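Local atomic coordinates of mosquitocidal toxin (Lysinibacillus sphaericus, PDB entry 2VSE), a protein that kills mosquito larvae, probably by ADP-ribosylating target proteins with a catalytic domain that is joined to four ricin-B-type lectin domains. Residues A[194-199]-A[217-222]. Numbering follows the deposited sequence.
Sequences IWINPN and KVFWHE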
ATOM      1  N   ILE A 194     -25.860  -5.560   3.339  1.00 48.47           N
ATOM      2  CA  ILE A 194     -24.990  -4.635   2.632  1.00 48.24           C
ATOM      3  C   ILE A 194     -24.190  -3.865   3.676  1.00 48.53           C
ATOM      4  O   ILE A 194     -24.752  -3.107   4.473  1.00 48.85           O
ATOM      5  CB  ILE A 194     -25.765  -3.668   1.717  1.00 48.08           C
ATOM      6  CG1 ILE A 194     -26.568  -4.445   0.669  1.00 47.88           C
ATOM      7  CG2 ILE A 194     -24.805  -2.693   1.039  1.00 47.70           C
ATOM      8  CD1 ILE A 194     -27.577  -3.607  -0.087  1.00 47.26           C
ATOM      9  N   TRP A 195     -22.881  -4.096   3.682  1.00 48.41           N
ATOM     10  CA  TRP A 195     -21.987  -3.483   4.645  1.00 48.15           C
ATOM     11  C   TRP A 195     -21.463  -2.198   4.060  1.00 48.35           C
ATOM     12  O   TRP A 195     -21.098  -2.159   2.892  1.00 48.46           O
ATOM     13  CB  TRP A 195     -20.811  -4.399   4.926  1.00 47.70           C
ATOM     14  CG  TRP A 195     -21.149  -5.600   5.715  1.00 47.52           C
ATOM     15  CD1 TRP A 195     -21.434  -6.838   5.234  1.00 46.96           C
ATOM     16  CD2 TRP A 195     -21.228  -5.692   7.142  1.00 47.72           C
ATOM     17  NE1 TRP A 195     -21.681  -7.702   6.268  1.00 46.99           N
ATOM     18  CE2 TRP A 195     -21.570  -7.024   7.453  1.00 47.00           C
ATOM     19  CE3 TRP A 195     -21.046  -4.776   8.189  1.00 47.83           C
ATOM     20  CZ2 TRP A 195     -21.727  -7.471   8.768  1.00 46.75           C
ATOM     21  CZ3 TRP A 195     -21.205  -5.225   9.505  1.00 47.48           C
ATOM     22  CH2 TRP A 195     -21.544  -6.559   9.778  1.00 47.17           C
ATOM     23  N   ILE A 196     -21.424  -1.150   4.876  1.00 48.48           N
ATOM     24  CA  ILE A 196     -20.877   0.135   4.451  1.00 48.48           C
ATOM     25  C   ILE A 196     -19.724   0.499   5.377  1.00 48.84           C
ATOM     26  O   ILE A 196     -19.828   0.328   6.601  1.00 49.04           O
ATOM     27  CB  ILE A 196     -21.955   1.249   4.434  1.00 48.59           C
ATOM     28  CG1 ILE A 196     -23.201   0.774   3.667  1.00 48.04           C
ATOM     29  CG2 ILE A 196     -21.404   2.535   3.817  1.00 47.96           C
ATOM     30  CD1 ILE A 196     -24.385   1.707   3.768  1.00 48.63           C
ATOM     31  N   ASN A 197     -18.633   0.982   4.771  1.00 48.77           N
ATOM     32  CA  ASN A 197     -17.372   1.285   5.442  1.00 48.71           C
ATOM     33  C   ASN A 197     -17.229   2.780   5.733  1.00 48.71           C
ATOM     34  O   ASN A 197     -16.947   3.560   4.826  1.00 49.18           O
ATOM     35  CB  ASN A 197     -16.212   0.838   4.547  1.00 48.67           C
ATOM     36  CG  ASN A 197     -14.851   1.116   5.163  1.00 49.28           C
ATOM     37  OD1 ASN A 197     -14.735   1.384   6.357  1.00 49.44           O
ATOM     38  ND2 ASN A 197     -13.810   1.037   4.347  1.00 50.01           N
ATOM     39  N   PRO A 198     -17.415   3.189   7.001  1.00 48.34           N
ATOM     40  CA  PRO A 198     -17.283   4.594   7.388  1.00 47.98           C
ATOM     41  C   PRO A 198     -15.971   5.235   6.949  1.00 47.97           C
ATOM     42  O   PRO A 198     -15.931   6.435   6.680  1.00 48.24           O
ATOM     43  CB  PRO A 198     -17.359   4.531   8.915  1.00 47.61           C
ATOM     44  CG  PRO A 198     -18.236   3.373   9.168  1.00 47.71           C
ATOM     45  CD  PRO A 198     -17.799   2.353   8.153  1.00 48.39           C
ATOM     46  N   ASN A 199     -14.916   4.430   6.860  1.00 47.61           N
ATOM     47  CA  ASN A 199     -13.570   4.916   6.587  1.00 47.35           C
ATOM     48  C   ASN A 199     -13.281   5.081   5.084  1.00 47.31           C
ATOM     49  O   ASN A 199     -12.159   5.407   4.702  1.00 47.36           O
ATOM     50  CB  ASN A 199     -12.542   3.985   7.273  1.00 47.17           C
ATOM     51  CG  ASN A 199     -11.082   4.445   7.105  1.00 46.90           C
ATOM     52  OD1 ASN A 199     -10.723   5.602   7.361  1.00 46.31           O
ATOM     53  ND2 ASN A 199     -10.234   3.517   6.696  1.00 47.45           N
ATOM     54  N   LYS A 217     -28.839  -2.339   5.415  1.00 49.40           N
ATOM     55  CA  LYS A 217     -27.519  -1.765   5.252  1.00 49.40           C
ATOM     56  C   LYS A 217     -26.966  -1.524   6.642  1.00 49.12           C
ATOM     57  O   LYS A 217     -27.670  -1.008   7.498  1.00 49.45           O
ATOM     58  CB  LYS A 217     -27.595  -0.430   4.504  1.00 49.51           C
ATOM     59  CG  LYS A 217     -28.361  -0.462   3.187  1.00 50.41           C
ATOM     60  CD  LYS A 217     -27.789   0.560   2.213  1.00 51.86           C
ATOM     61  CE  LYS A 217     -28.395   0.418   0.822  1.00 51.27           C
ATOM     62  NZ  LYS A 217     -29.345   1.507   0.523  1.00 51.59           N
ATOM     63  N   VAL A 218     -25.717  -1.903   6.880  1.00 48.97           N
ATOM     64  CA  VAL A 218     -25.099  -1.609   8.174  1.00 48.74           C
ATOM     65  C   VAL A 218     -23.710  -1.000   8.083  1.00 48.44           C
ATOM     66  O   VAL A 218     -22.883  -1.421   7.281  1.00 48.73           O
ATOM     67  CB  VAL A 218     -25.188  -2.791   9.227  1.00 48.83           C
ATOM     68  CG1 VAL A 218     -25.746  -4.077   8.630  1.00 48.64           C
ATOM     69  CG2 VAL A 218     -23.861  -3.016   9.956  1.00 48.13           C
ATOM     70  N   PHE A 219     -23.509   0.043   8.885  1.00 48.06           N
ATOM     71  CA  PHE A 219     -22.231   0.712   9.021  1.00 47.70           C
ATOM     72  C   PHE A 219     -21.303  -0.142   9.882  1.00 47.92           C
ATOM     73  O   PHE A 219     -21.561  -0.385  11.059  1.00 48.04           O
ATOM     74  CB  PHE A 219     -22.421   2.112   9.624  1.00 47.18           C
ATOM     75  CG  PHE A 219     -23.018   3.105   8.669  1.00 46.06           C
ATOM     76  CD1 PHE A 219     -22.292   3.559   7.574  1.00 45.92           C
ATOM     77  CD2 PHE A 219     -24.302   3.591   8.866  1.00 46.56           C
ATOM     78  CE1 PHE A 219     -22.832   4.480   6.690  1.00 45.30           C
ATOM     79  CE2 PHE A 219     -24.859   4.511   7.982  1.00 45.97           C
ATOM     80  CZ  PHE A 219     -24.124   4.954   6.893  1.00 46.17           C
ATOM     81  N   TRP A 220     -20.226  -0.604   9.264  1.00 48.04           N
ATOM     82  CA  TRP A 220     -19.257  -1.481   9.897  1.00 48.16           C
ATOM     83  C   TRP A 220     -18.390  -0.773  10.943  1.00 48.43           C
ATOM     84  O   TRP A 220     -18.041   0.400  10.791  1.00 48.63           O
ATOM     85  CB  TRP A 220     -18.370  -2.076   8.804  1.00 47.98           C
ATOM     86  CG  TRP A 220     -17.283  -2.976   9.282  1.00 48.05           C
ATOM     87  CD1 TRP A 220     -17.372  -4.313   9.506  1.00 47.85           C
ATOM     88  CD2 TRP A 220     -15.937  -2.605   9.579  1.00 47.86           C
ATOM     89  NE1 TRP A 220     -16.167  -4.804   9.933  1.00 48.12           N
ATOM     90  CE2 TRP A 220     -15.263  -3.777   9.985  1.00 48.71           C
ATOM     91  CE3 TRP A 220     -15.235  -1.395   9.553  1.00 47.98           C
ATOM     92  CZ2 TRP A 220     -13.914  -3.774  10.366  1.00 47.99           C
ATOM     93  CZ3 TRP A 220     -13.894  -1.392   9.926  1.00 47.73           C
ATOM     94  CH2 TRP A 220     -13.250  -2.576  10.325  1.00 47.87           C
ATOM     95  N   HIS A 221     -18.055  -1.500  12.005  1.00 48.38           N
ATOM     96  CA  HIS A 221     -16.996  -1.097  12.920  1.00 48.61           C
ATOM     97  C   HIS A 221     -16.147  -2.331  13.215  1.00 48.96           C
ATOM     98  O   HIS A 221     -16.583  -3.452  12.925  1.00 49.37           O
ATOM     99  CB  HIS A 221     -17.563  -0.460  14.197  1.00 48.15           C
ATOM    100  CG  HIS A 221     -18.597  -1.288  14.901  1.00 48.17           C
ATOM    101  ND1 HIS A 221     -18.284  -2.415  15.632  1.00 47.82           N
ATOM    102  CD2 HIS A 221     -19.936  -1.121  15.029  1.00 47.06           C
ATOM    103  CE1 HIS A 221     -19.385  -2.920  16.158  1.00 46.21           C
ATOM    104  NE2 HIS A 221     -20.401  -2.157  15.802  1.00 46.79           N
ATOM    105  N   GLU A 222     -14.946  -2.142  13.763  1.00 48.85           N
ATOM    106  CA  GLU A 222     -14.051  -3.276  14.023  1.00 49.19           C
ATOM    107  C   GLU A 222     -14.658  -4.250  15.030  1.00 48.78           C
ATOM    108  O   GLU A 222     -15.333  -3.833  15.975  1.00 48.55           O
ATOM    109  CB  GLU A 222     -12.642  -2.820  14.457  1.00 48.98           C
ATOM    110  CG  GLU A 222     -12.566  -2.083  15.793  1.00 49.93           C
ATOM    111  CD  GLU A 222     -11.201  -2.215  16.471  1.00 50.50           C
ATOM    112  OE1 GLU A 222     -10.163  -2.373  15.767  1.00 50.74           O
ATOM    113  OE2 GLU A 222     -11.172  -2.151  17.722  1.00 52.01           O
TER
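CG anti to the backbone N (chi1 178°) carries the Trp-220 indole onward past the end of strand 190-196, leaving its CB and CD1 beside the six-membered ring of Trp-195, whose own CG is anti to the carbonyl carbon (chi1 -71°). The result is an offset edge-to-face pair: the edge of Trp-220 is directed at the face of Trp-195, ring centroids 5.7 Å apart and planes at 75°. Val-218 points the same way as Trp-195 and lies alongside it, CG2 touching CZ3 at 3.5 Å. Both indole nitrogens are satisfied beyond the pair, Trp-195 NE1 by Glu-185 and Trp-220 NE1 by Asn-75, which should limit how far either ring can turn; Phe-78 and Pro-74 of helix 74-80 pack against the same cluster. The backbones that carry these side chains pair in parallel, strand 217-219 adding to strand 190-196 within the mixed sheet of the ADP-ribosyltransferase-type domain. Val-218 N donates to Ile-194 O (2.9 Å), Ile-196 N to Val-218 O (2.8 Å), and Trp-220 N closes on Ile-196 O at 2.8 Å, carrying the pairing one residue past the strand. On the other face of the sheet, Ile-196 divides its branches: CG2 meets the Phe-219 ring at CE1 (3.8 Å), and CD1 rests on the aliphatic part of Lys-217, 3.9 Å from CD. Phe-219 also reaches Ser-271 and Tyr-273 on strand 271-277, so this face abuts a strand of the neighbouring beta-trefoil region. Past Ile-196 the chain bends away through an Asx turn, Asn-197 OD1 accepting from Asn-199 N while its ND2 donates to Ile-180 O, and the Pro-198 ring sits against the backbone of Trp-220 with CD 3.3 Å from its O.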